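Local coordinates for protein cypemycin cysteine dehydrogenase (decarboxylating) (Streptomyces sp, PDB 6JDD) that catalyses the FAD-dependent oxidative decarboxylation of the C-terminal cysteine of the cypemycin precursor peptide on the way to its aminovinyl-cysteine ring, at residues A[15-21]-A[45-51]; A[100-105]-A[139-143]; A[151-155]-A[167-171]. One frame throughout, in Å; residues are numbered along the deposited sequence.

Interaction 1 (A[15-21]-A[45-51]); sequences VTGSISA and TPAASRF. With FAD (flavin-adenine dinucleotide), chain B.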
loop_
_atom_site.group_PDB
_atom_site.type_symbol
_atom_site.label_atom_id
_atom_site.label_comp_id
_atom_site.label_asym_id
_atom_site.label_seq_id
_atom_site.Cartn_x
_atom_site.Cartn_y
_atom_site.Cartn_z
ATOM N N VAL A 15 7.929 18.069 24.547
ATOM C CA VAL A 15 7.178 19.006 23.666
ATOM C C VAL A 15 5.828 18.378 23.350
ATOM O O VAL A 15 5.817 17.230 22.868
ATOM C CB VAL A 15 7.962 19.298 22.378
ATOM C CG1 VAL A 15 7.286 20.384 21.531
ATOM C CG2 VAL A 15 9.416 19.640 22.684
ATOM N N THR A 16 4.734 19.116 23.543
ATOM C CA THR A 16 3.346 18.598 23.381
ATOM C C THR A 16 2.610 19.480 22.374
ATOM O O THR A 16 3.092 20.517 22.068
ATOM C CB THR A 16 2.608 18.477 24.733
ATOM O OG1 THR A 16 2.200 19.771 25.200
ATOM C CG2 THR A 16 3.404 17.752 25.809
ATOM N N GLY A 17 1.431 19.037 21.933
ATOM C CA GLY A 17 0.730 19.441 20.700
ATOM C C GLY A 17 -0.043 20.725 20.835
ATOM O O GLY A 17 -1.263 20.762 20.582
ATOM N N SER A 18 0.642 21.799 21.110
ATOM C CA SER A 18 0.034 23.120 20.891
ATOM C C SER A 18 0.816 23.818 19.786
ATOM O O SER A 18 1.992 23.459 19.504
ATOM C CB SER A 18 -0.037 23.893 22.176
ATOM O OG SER A 18 1.239 24.174 22.683
ATOM N N ILE A 19 0.181 24.793 19.164
ATOM C CA ILE A 19 0.800 25.564 18.056
ATOM C C ILE A 19 2.122 26.179 18.560
ATOM O O ILE A 19 3.073 26.244 17.765
ATOM C CB ILE A 19 -0.222 26.558 17.474
ATOM C CG1 ILE A 19 0.298 27.151 16.172
ATOM C CG2 ILE A 19 -0.614 27.612 18.487
ATOM C CD1 ILE A 19 0.415 26.078 15.104
ATOM N N SER A 20 2.267 26.477 19.851
ATOM C CA SER A 20 3.558 26.923 20.443
ATOM C C SER A 20 4.673 25.905 20.173
ATOM O O SER A 20 5.831 26.271 20.283
ATOM C CB SER A 20 3.455 27.187 21.912
ATOM O OG SER A 20 2.456 28.145 22.189
ATOM N N ALA A 21 4.373 24.641 19.901
ATOM C CA ALA A 21 5.458 23.669 19.641
ATOM C C ALA A 21 6.230 24.123 18.409
ATOM O O ALA A 21 7.395 23.892 18.388
ATOM C CB ALA A 21 4.933 22.277 19.478
ATOM N N THR A 45 5.683 14.610 21.266
ATOM C CA THR A 45 4.449 13.799 21.168
ATOM C C THR A 45 4.060 13.759 19.713
ATOM O O THR A 45 4.363 14.681 18.983
ATOM C CB THR A 45 3.252 14.319 21.971
ATOM O OG1 THR A 45 2.744 15.548 21.433
ATOM C CG2 THR A 45 3.574 14.456 23.442
ATOM N N PRO A 46 3.373 12.686 19.283
ATOM C CA PRO A 46 2.821 12.627 17.940
ATOM C C PRO A 46 2.110 13.962 17.593
ATOM O O PRO A 46 2.345 14.507 16.576
ATOM C CB PRO A 46 1.908 11.407 18.077
ATOM C CG PRO A 46 2.658 10.509 19.013
ATOM C CD PRO A 46 3.115 11.476 20.079
ATOM N N ALA A 47 1.237 14.447 18.469
ATOM C CA ALA A 47 0.485 15.688 18.211
ATOM C C ALA A 47 1.489 16.792 17.896
ATOM O O ALA A 47 1.317 17.511 16.928
ATOM C CB ALA A 47 -0.391 16.038 19.389
ATOM N N ALA A 48 2.507 16.966 18.726
ATOM C CA ALA A 48 3.468 18.090 18.566
ATOM C C ALA A 48 4.213 17.940 17.237
ATOM O O ALA A 48 4.650 18.936 16.660
ATOM C CB ALA A 48 4.439 18.102 19.714
ATOM N N SER A 49 4.368 16.710 16.779
ATOM C CA SER A 49 5.112 16.377 15.541
ATOM C C SER A 49 4.278 16.817 14.335
ATOM O O SER A 49 4.823 16.800 13.290
ATOM C CB SER A 49 5.485 14.907 15.455
ATOM O OG SER A 49 4.333 14.103 15.144
ATOM N N ARG A 50 3.040 17.255 14.507
ATOM C CA ARG A 50 2.242 17.877 13.418
ATOM C C ARG A 50 2.551 19.369 13.360
ATOM O O ARG A 50 2.073 19.992 12.426
ATOM C CB ARG A 50 0.723 17.714 13.631
ATOM C CG ARG A 50 0.199 16.277 13.561
ATOM C CD ARG A 50 -1.317 16.152 13.833
ATOM N NE ARG A 50 -1.804 16.494 15.194
ATOM C CZ ARG A 50 -2.597 15.726 15.995
ATOM N NH1 ARG A 50 -3.020 14.536 15.606
ATOM N NH2 ARG A 50 -2.966 16.148 17.206
ATOM N N PHE A 51 3.223 19.925 14.377
ATOM C CA PHE A 51 3.478 21.390 14.461
ATOM C C PHE A 51 4.966 21.712 14.361
ATOM O O PHE A 51 5.306 22.888 14.145
ATOM C CB PHE A 51 2.866 21.982 15.724
ATOM C CG PHE A 51 1.358 21.906 15.755
ATOM C CD1 PHE A 51 0.594 22.265 14.649
ATOM C CD2 PHE A 51 0.694 21.465 16.898
ATOM C CE1 PHE A 51 -0.789 22.190 14.694
ATOM C CE2 PHE A 51 -0.684 21.363 16.937
ATOM C CZ PHE A 51 -1.421 21.727 15.835
HETATM P PA FAD B . -0.338 12.989 22.487
HETATM O O1A FAD B . 0.681 11.940 22.789
HETATM O O2A FAD B . -0.416 13.520 21.095
HETATM O O5B FAD B . -1.787 12.468 22.939
HETATM C C5B FAD B . -2.605 11.767 21.970
HETATM C C4B FAD B . -3.600 10.894 22.696
HETATM O O4B FAD B . -3.551 9.554 22.141
HETATM C C3B FAD B . -3.373 10.728 24.205
HETATM O O3B FAD B . -4.607 10.656 24.907
HETATM C C2B FAD B . -2.605 9.405 24.281
HETATM O O2B FAD B . -2.750 8.760 25.528
HETATM C C1B FAD B . -3.272 8.618 23.158
HETATM N N9A FAD B . -2.428 7.572 22.594
HETATM C C8A FAD B . -1.466 6.834 23.237
HETATM N N7A FAD B . -0.882 5.966 22.443
HETATM C C5A FAD B . -1.497 6.147 21.210
HETATM C C6A FAD B . -1.324 5.528 19.957
HETATM N N6A FAD B . -0.441 4.560 19.725
HETATM N N1A FAD B . -2.109 5.954 18.939
HETATM C C2A FAD B . -2.996 6.929 19.178
HETATM N N3A FAD B . -3.246 7.583 20.310
HETATM C C4A FAD B . -2.452 7.136 21.297
HETATM N N1 FAD B . -4.302 21.902 23.331
HETATM C C2 FAD B . -3.874 22.605 24.406
HETATM O O2 FAD B . -3.960 22.137 25.544
HETATM N N3 FAD B . -3.336 23.847 24.286
HETATM C C4 FAD B . -3.195 24.464 23.068
HETATM O O4 FAD B . -2.705 25.582 23.006
HETATM C C4X FAD B . -3.628 23.764 21.924
HETATM N N5 FAD B . -3.500 24.337 20.755
HETATM C C5X FAD B . -3.929 23.636 19.659
HETATM C C6 FAD B . -3.799 24.235 18.393
HETATM C C7 FAD B . -4.208 23.591 17.250
HETATM C C7M FAD B . -4.054 24.263 15.910
HETATM C C8 FAD B . -4.772 22.295 17.345
HETATM C C8M FAD B . -5.227 21.569 16.106
HETATM C C9 FAD B . -4.904 21.696 18.581
HETATM C C9A FAD B . -4.489 22.347 19.755
HETATM N N10 FAD B . -4.608 21.771 21.019
HETATM C C10 FAD B . -4.185 22.455 22.143
HETATM C "C1'" FAD B . -5.190 20.425 21.159
HETATM C "C2'" FAD B . -4.125 19.359 21.337
HETATM O "O2'" FAD B . -3.349 19.251 20.148
HETATM C "C3'" FAD B . -4.756 18.001 21.655
HETATM O "O3'" FAD B . -5.350 18.049 22.949
HETATM C "C4'" FAD B . -3.766 16.836 21.601
HETATM O "O4'" FAD B . -4.448 15.613 21.887
HETATM C "C5'" FAD B . -2.618 17.006 22.569
HETATM O "O5'" FAD B . -1.825 15.788 22.600
HETATM P P FAD B . -0.415 15.790 23.365
HETATM O O1P FAD B . -0.618 16.367 24.727
HETATM O O2P FAD B . 0.608 16.404 22.467
HETATM O O3P FAD B . -0.126 14.218 23.496
#
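Val15 O, at the end of strand 10-15, accepts a hydrogen bond from Thr45 N (3.1 Å), in the first loop residue after the neighbouring parallel strand 39-44. Thr16 OG1 bonds to Pro94 O and Thr96 N. At Gly17, the centre of an inverse gamma turn, CA lies 3.8 Å from Ala47 CB, with which an ideal CB would clash. Gly17 N and Thr45 OG1 both donate to FAD O2P (2.8 and 2.5 Å), Ala47 N reaches FAD O2A at 3.2 Å, and Gly17 O accepts from FAD O2' at 2.6 Å. Thr45 OG1 also takes Ala48 N (3.1 Å) in an ST motif. Beyond Ser18, whose OG is hydrogen-bonded to Thr128 OG1, Ile19 CA lies over one face of the Phe51 ring and Ile19 CD1 touches Phe51 CD1 at 3.8 Å; Phe51 CZ lies 3.6 Å from FAD C7. Two loops after neighbouring strands thus cradle the diphosphate and ribityl chain, the cofactor site expected at the C-terminal edge of a Rossmann-like flavoprotein sheet.

Interaction 2 (A[100-105]-A[139-143]); sequences VMRLAQ and NVQTL. With FAD (flavin-adenine dinucleotide), chain B.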
loop_
_atom_site.group_PDB
_atom_site.type_symbol
_atom_site.label_atom_id
_atom_site.label_comp_id
_atom_site.label_asym_id
_atom_site.label_seq_id
_atom_site.Cartn_x
_atom_site.Cartn_y
_atom_site.Cartn_z
ATOM N N VAL A 100 -1.322 17.597 30.829
ATOM C CA VAL A 100 -1.402 17.889 32.285
ATOM C C VAL A 100 -2.479 17.038 32.962
ATOM O O VAL A 100 -2.191 16.538 34.016
ATOM C CB VAL A 100 -1.590 19.382 32.505
ATOM C CG1 VAL A 100 -1.823 19.688 33.967
ATOM C CG2 VAL A 100 -0.353 20.086 31.995
ATOM N N MET A 101 -3.640 16.838 32.337
ATOM C CA MET A 101 -4.646 15.900 32.868
ATOM C C MET A 101 -4.050 14.473 32.998
ATOM O O MET A 101 -4.211 13.847 34.034
ATOM C CB MET A 101 -5.909 15.897 32.008
ATOM C CG MET A 101 -6.620 17.211 31.903
ATOM S SD MET A 101 -7.241 17.903 33.502
ATOM C CE MET A 101 -5.800 18.826 34.060
ATOM N N ARG A 102 -3.370 14.003 31.947
ATOM C CA ARG A 102 -2.766 12.642 31.947
ATOM C C ARG A 102 -1.746 12.519 33.087
ATOM O O ARG A 102 -1.693 11.445 33.719
ATOM C CB ARG A 102 -2.111 12.350 30.593
ATOM C CG ARG A 102 -3.095 11.973 29.495
ATOM C CD ARG A 102 -2.461 11.107 28.423
ATOM N NE ARG A 102 -1.562 11.860 27.560
ATOM C CZ ARG A 102 -0.386 11.416 27.129
ATOM N NH1 ARG A 102 0.037 10.214 27.481
ATOM N NH2 ARG A 102 0.361 12.176 26.348
ATOM N N LEU A 103 -0.972 13.581 33.330
ATOM C CA LEU A 103 0.066 13.597 34.385
ATOM C C LEU A 103 -0.609 13.558 35.764
ATOM O O LEU A 103 -0.254 12.744 36.587
ATOM C CB LEU A 103 0.887 14.866 34.177
ATOM C CG LEU A 103 2.110 14.986 35.054
ATOM C CD1 LEU A 103 3.072 13.801 34.865
ATOM C CD2 LEU A 103 2.763 16.314 34.740
ATOM N N ALA A 104 -1.603 14.410 35.947
ATOM C CA ALA A 104 -2.432 14.512 37.161
ATOM C C ALA A 104 -3.148 13.198 37.450
ATOM O O ALA A 104 -3.618 13.041 38.556
ATOM C CB ALA A 104 -3.448 15.607 36.983
ATOM N N GLN A 105 -3.273 12.308 36.469
ATOM C CA GLN A 105 -4.097 11.101 36.648
ATOM C C GLN A 105 -3.194 9.863 36.681
ATOM O O GLN A 105 -3.709 8.733 36.596
ATOM C CB GLN A 105 -5.163 11.078 35.563
ATOM C CG GLN A 105 -6.172 12.171 35.823
ATOM C CD GLN A 105 -7.036 12.536 34.633
ATOM O OE1 GLN A 105 -7.049 11.846 33.608
ATOM N NE2 GLN A 105 -7.781 13.633 34.781
ATOM N N ASN A 139 -7.897 18.685 38.911
ATOM C CA ASN A 139 -6.784 17.847 38.360
ATOM C C ASN A 139 -5.417 18.570 38.432
ATOM O O ASN A 139 -4.451 17.936 38.845
ATOM C CB ASN A 139 -7.116 17.342 36.958
ATOM C CG ASN A 139 -8.173 16.263 37.021
ATOM O OD1 ASN A 139 -7.903 15.163 37.427
ATOM N ND2 ASN A 139 -9.419 16.600 36.801
ATOM N N VAL A 140 -5.362 19.853 38.126
ATOM C CA VAL A 140 -4.152 20.697 38.391
ATOM C C VAL A 140 -3.769 20.771 39.892
ATOM O O VAL A 140 -2.534 20.725 40.170
ATOM C CB VAL A 140 -4.426 22.110 37.888
ATOM C CG1 VAL A 140 -3.334 23.038 38.353
ATOM C CG2 VAL A 140 -4.574 22.114 36.385
ATOM N N GLN A 141 -4.757 20.912 40.808
ATOM C CA GLN A 141 -4.507 20.899 42.278
ATOM C C GLN A 141 -3.875 19.541 42.622
ATOM O O GLN A 141 -2.995 19.495 43.522
ATOM C CB GLN A 141 -5.767 21.105 43.149
ATOM C CG GLN A 141 -6.130 22.534 43.532
ATOM C CD GLN A 141 -7.195 22.525 44.624
ATOM O OE1 GLN A 141 -7.944 21.544 44.836
ATOM N NE2 GLN A 141 -7.273 23.635 45.365
ATOM N N THR A 142 -4.348 18.461 42.026
ATOM C CA THR A 142 -3.859 17.102 42.383
ATOM C C THR A 142 -2.343 17.009 42.227
ATOM O O THR A 142 -1.686 16.219 42.959
ATOM C CB THR A 142 -4.556 16.001 41.596
ATOM O OG1 THR A 142 -5.929 16.022 41.939
ATOM C CG2 THR A 142 -4.067 14.632 41.974
ATOM N N LEU A 143 -1.784 17.808 41.331
ATOM C CA LEU A 143 -0.323 17.754 41.119
ATOM C C LEU A 143 0.462 18.282 42.341
ATOM O O LEU A 143 1.645 17.931 42.456
ATOM C CB LEU A 143 0.001 18.530 39.846
ATOM C CG LEU A 143 -0.376 17.826 38.535
ATOM C CD1 LEU A 143 -0.269 18.783 37.364
ATOM C CD2 LEU A 143 0.479 16.609 38.271
HETATM P PA FAD B . -0.338 12.989 22.487
HETATM O O1A FAD B . 0.681 11.940 22.789
HETATM O O2A FAD B . -0.416 13.520 21.095
HETATM O O5B FAD B . -1.787 12.468 22.939
HETATM C C5B FAD B . -2.605 11.767 21.970
HETATM C C4B FAD B . -3.600 10.894 22.696
HETATM O O4B FAD B . -3.551 9.554 22.141
HETATM C C3B FAD B . -3.373 10.728 24.205
HETATM O O3B FAD B . -4.607 10.656 24.907
HETATM C C2B FAD B . -2.605 9.405 24.281
HETATM O O2B FAD B . -2.750 8.760 25.528
HETATM C C1B FAD B . -3.272 8.618 23.158
HETATM N N9A FAD B . -2.428 7.572 22.594
HETATM C C8A FAD B . -1.466 6.834 23.237
HETATM N N7A FAD B . -0.882 5.966 22.443
HETATM C C5A FAD B . -1.497 6.147 21.210
HETATM C C6A FAD B . -1.324 5.528 19.957
HETATM N N6A FAD B . -0.441 4.560 19.725
HETATM N N1A FAD B . -2.109 5.954 18.939
HETATM C C2A FAD B . -2.996 6.929 19.178
HETATM N N3A FAD B . -3.246 7.583 20.310
HETATM C C4A FAD B . -2.452 7.136 21.297
HETATM N N1 FAD B . -4.302 21.902 23.331
HETATM C C2 FAD B . -3.874 22.605 24.406
HETATM O O2 FAD B . -3.960 22.137 25.544
HETATM N N3 FAD B . -3.336 23.847 24.286
HETATM C C4 FAD B . -3.195 24.464 23.068
HETATM O O4 FAD B . -2.705 25.582 23.006
HETATM C C4X FAD B . -3.628 23.764 21.924
HETATM N N5 FAD B . -3.500 24.337 20.755
HETATM C C5X FAD B . -3.929 23.636 19.659
HETATM C C6 FAD B . -3.799 24.235 18.393
HETATM C C7 FAD B . -4.208 23.591 17.250
HETATM C C7M FAD B . -4.054 24.263 15.910
HETATM C C8 FAD B . -4.772 22.295 17.345
HETATM C C8M FAD B . -5.227 21.569 16.106
HETATM C C9 FAD B . -4.904 21.696 18.581
HETATM C C9A FAD B . -4.489 22.347 19.755
HETATM N N10 FAD B . -4.608 21.771 21.019
HETATM C C10 FAD B . -4.185 22.455 22.143
HETATM C "C1'" FAD B . -5.190 20.425 21.159
HETATM C "C2'" FAD B . -4.125 19.359 21.337
HETATM O "O2'" FAD B . -3.349 19.251 20.148
HETATM C "C3'" FAD B . -4.756 18.001 21.655
HETATM O "O3'" FAD B . -5.350 18.049 22.949
HETATM C "C4'" FAD B . -3.766 16.836 21.601
HETATM O "O4'" FAD B . -4.448 15.613 21.887
HETATM C "C5'" FAD B . -2.618 17.006 22.569
HETATM O "O5'" FAD B . -1.825 15.788 22.600
HETATM P P FAD B . -0.415 15.790 23.365
HETATM O O1P FAD B . -0.618 16.367 24.727
HETATM O O2P FAD B . 0.608 16.404 22.467
HETATM O O3P FAD B . -0.126 14.218 23.496
#
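Behind the FAD pocket, the C-terminal ends of helices 97-104 and 134-142 pack together in a mostly apolar contact, with the flavin nucleotide on the far side of the first helix. Ala104 marks the closest approach of the backbones, its CA 5.5 Å from that of Leu143. Its small side chain permits this: Ala104 CB comes within 3.1 Å of Asn139 O and 4.1 Å of Leu143 CG. Leu143 extends into the interface, where its CD1 meets Val100 CG1 at 3.8 Å and its CD2 lies 4.0 Å from Leu103 CG. Met101 adds SD, 3.5 Å from Asn139 CB, and CE, 4.2 Å from Val140 CG2. One polar link crosses the interface, a nearly straight hydrogen bond from Gln105 NE2 to Asn139 OD1 (3.1 Å). The same NE2 also bonds to Gln105 O of the third subunit, while Gln105 O receives Gln105 NE2 of the fourth, so the helix end joins an intersubunit network. Asn139 ND2 turns back to Ile135 O in its own helix. Arg102 takes no part in the packing: its side chain extends to the cofactor, NH2 lying 3.5 Å from FAD O3P, and NH1 forms a salt bridge with Asp109. Beneath the two helices lie strands 123-127 and 149-151, whose Ile125 and Phe151 both touch Val100 and Leu143, while helix 111-118 flanks Leu103 and the fourth subunit packs Ile135 against Thr142 and Leu143.

Interaction 3 (A[151-155]-A[167-171]); sequences FAPRV and EVGFN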
loop_
_atom_site.group_PDB
_atom_site.type_symbol
_atom_site.label_atom_id
_atom_site.label_comp_id
_atom_site.label_asym_id
_atom_site.label_seq_id
_atom_site.Cartn_x
_atom_site.Cartn_y
_atom_site.Cartn_z
ATOM N N PHE A 151 4.378 24.644 38.093
ATOM C CA PHE A 151 4.030 25.371 36.858
ATOM C C PHE A 151 4.986 26.539 36.720
ATOM O O PHE A 151 5.372 27.110 37.667
ATOM C CB PHE A 151 2.565 25.787 36.891
ATOM C CG PHE A 151 1.638 24.615 36.687
ATOM C CD1 PHE A 151 1.324 23.772 37.742
ATOM C CD2 PHE A 151 1.113 24.359 35.428
ATOM C CE1 PHE A 151 0.521 22.672 37.511
ATOM C CE2 PHE A 151 0.284 23.288 35.209
ATOM C CZ PHE A 151 -0.023 22.457 36.258
ATOM N N ALA A 152 5.372 26.843 35.503
ATOM C CA ALA A 152 6.390 27.863 35.223
ATOM C C ALA A 152 5.777 29.201 35.568
ATOM O O ALA A 152 4.556 29.307 35.552
ATOM C CB ALA A 152 6.798 27.813 33.764
ATOM N N PRO A 153 6.609 30.225 35.865
ATOM C CA PRO A 153 6.132 31.595 36.026
ATOM C C PRO A 153 5.375 32.088 34.770
ATOM O O PRO A 153 5.783 31.755 33.632
ATOM C CB PRO A 153 7.410 32.410 36.313
ATOM C CG PRO A 153 8.404 31.411 36.859
ATOM C CD PRO A 153 8.046 30.107 36.160
ATOM N N ARG A 154 4.302 32.857 35.005
ATOM C CA ARG A 154 3.415 33.419 33.955
ATOM C C ARG A 154 4.201 34.405 33.073
ATOM O O ARG A 154 5.276 34.920 33.539
ATOM C CB ARG A 154 2.237 34.150 34.601
ATOM C CG ARG A 154 1.383 33.310 35.540
ATOM C CD ARG A 154 0.743 32.144 34.812
ATOM N NE ARG A 154 1.611 30.976 34.861
ATOM C CZ ARG A 154 1.407 29.833 34.215
ATOM N NH1 ARG A 154 2.278 28.846 34.331
ATOM N NH2 ARG A 154 0.343 29.668 33.456
ATOM N N VAL A 155 3.696 34.647 31.849
ATOM C CA VAL A 155 4.088 35.802 30.972
ATOM C C VAL A 155 2.838 36.458 30.359
ATOM O O VAL A 155 1.937 35.706 29.921
ATOM C CB VAL A 155 5.108 35.404 29.883
ATOM C CG1 VAL A 155 6.510 35.264 30.478
ATOM C CG2 VAL A 155 4.691 34.155 29.098
ATOM N N GLU A 167 -0.910 35.214 31.567
ATOM C CA GLU A 167 -1.953 34.202 31.875
ATOM C C GLU A 167 -1.471 32.819 31.408
ATOM O O GLU A 167 -1.941 31.778 31.976
ATOM C CB GLU A 167 -3.279 34.581 31.214
ATOM C CG GLU A 167 -4.458 33.843 31.828
ATOM C CD GLU A 167 -5.524 33.367 30.861
ATOM O OE1 GLU A 167 -5.277 33.412 29.635
ATOM O OE2 GLU A 167 -6.596 32.945 31.348
ATOM N N VAL A 168 -0.569 32.799 30.416
ATOM C CA VAL A 168 0.055 31.548 29.887
ATOM C C VAL A 168 1.502 31.389 30.412
ATOM O O VAL A 168 2.198 32.413 30.725
ATOM C CB VAL A 168 -0.056 31.487 28.346
ATOM C CG1 VAL A 168 0.677 30.278 27.722
ATOM C CG2 VAL A 168 -1.520 31.575 27.915
ATOM N N GLY A 169 1.931 30.124 30.486
ATOM C CA GLY A 169 3.194 29.673 31.089
ATOM C C GLY A 169 4.237 29.233 30.078
ATOM O O GLY A 169 5.192 28.592 30.509
ATOM N N PHE A 170 4.113 29.634 28.809
ATOM C CA PHE A 170 5.118 29.361 27.736
ATOM C C PHE A 170 6.372 30.219 27.935
ATOM O O PHE A 170 6.592 31.186 27.205
ATOM C CB PHE A 170 4.548 29.578 26.331
ATOM C CG PHE A 170 5.405 28.952 25.268
ATOM C CD1 PHE A 170 5.698 27.592 25.317
ATOM C CD2 PHE A 170 5.935 29.719 24.240
ATOM C CE1 PHE A 170 6.484 27.009 24.344
ATOM C CE2 PHE A 170 6.717 29.133 23.263
ATOM C CZ PHE A 170 6.999 27.784 23.331
ATOM N N ASN A 171 7.189 29.842 28.906
ATOM C CA ASN A 171 8.225 30.733 29.467
ATOM C C ASN A 171 9.445 29.880 29.799
ATOM O O ASN A 171 9.538 29.435 30.962
ATOM C CB ASN A 171 7.659 31.450 30.690
ATOM C CG ASN A 171 8.675 32.339 31.373
ATOM O OD1 ASN A 171 9.837 32.376 30.971
ATOM N ND2 ASN A 171 8.250 33.040 32.409
#
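Main-chain and side-chain hydrogen bonds join these two loop segments, which flank the unmodelled residues 156-166. The strongest backbone link runs from Val155 N to Val168 O (2.9 Å); a weak return bond, Glu167 N to Val155 O at 3.3 Å, accompanies it. Val168 O also receives a CA-H...O contact from Arg154 CA at 3.6 Å. Asn171 divides its amide between two tasks: ND2 donates to Pro153 O (3.0 Å), and OD1 accepts from Gly174 N, so that the residue N-caps helix 172-185 while holding the preceding loop. The guanidinium of Arg154 lies across 167-171, one face against Gly169 N, while NH1 turns back to donate to Ala152 O at 2.6 Å and forms a salt bridge with Asp127 of strand 123-127; NH2 makes a weak bond to Glu167 O at 3.4 Å. The 3.4 Å between Arg154 NH2 and Gly169 N separates two donors and is no hydrogen bond. Gly169 suits this place, because an ideal CB would clash with Arg154 NH1. Its backbone bonds instead to Asp127, as that of Ala152 does to Ile125. All four hydrogen bonds across the segments end on main-chain carbonyls, two of them from side-chain donors, so the acceptors do not depend on residue type; the Arg154-Asp127 ion pair ties the contact to strand 123-127, next to the edge strand 149-151.

How the interactions relate
From the N terminus, interaction 1 brings together the loops after strands 10-15 and 39-44, enclosing helix 24-34 and strand 39-44. Interaction 2 then spans helix 111-118 and strand 123-127 to join the ends of helices 97-104 and 134-142, and interaction 3 closes the connection around the unmodelled residues 156-166, between strand 149-151 and helix 172-185. The three follow one another in series, none nested or crossed. Interactions 1 and 2 both reach the same FAD without touching each other. Interaction 3 meets both: Phe170 CZ packs on Ser20 O at 3.6 Å, and Phe151 CZ lies 3.8 Å from Leu143 CD1, so that the loop before helix 172-185 packs on the loop after strand 10-15, and strand 149-151 on the pair of helices.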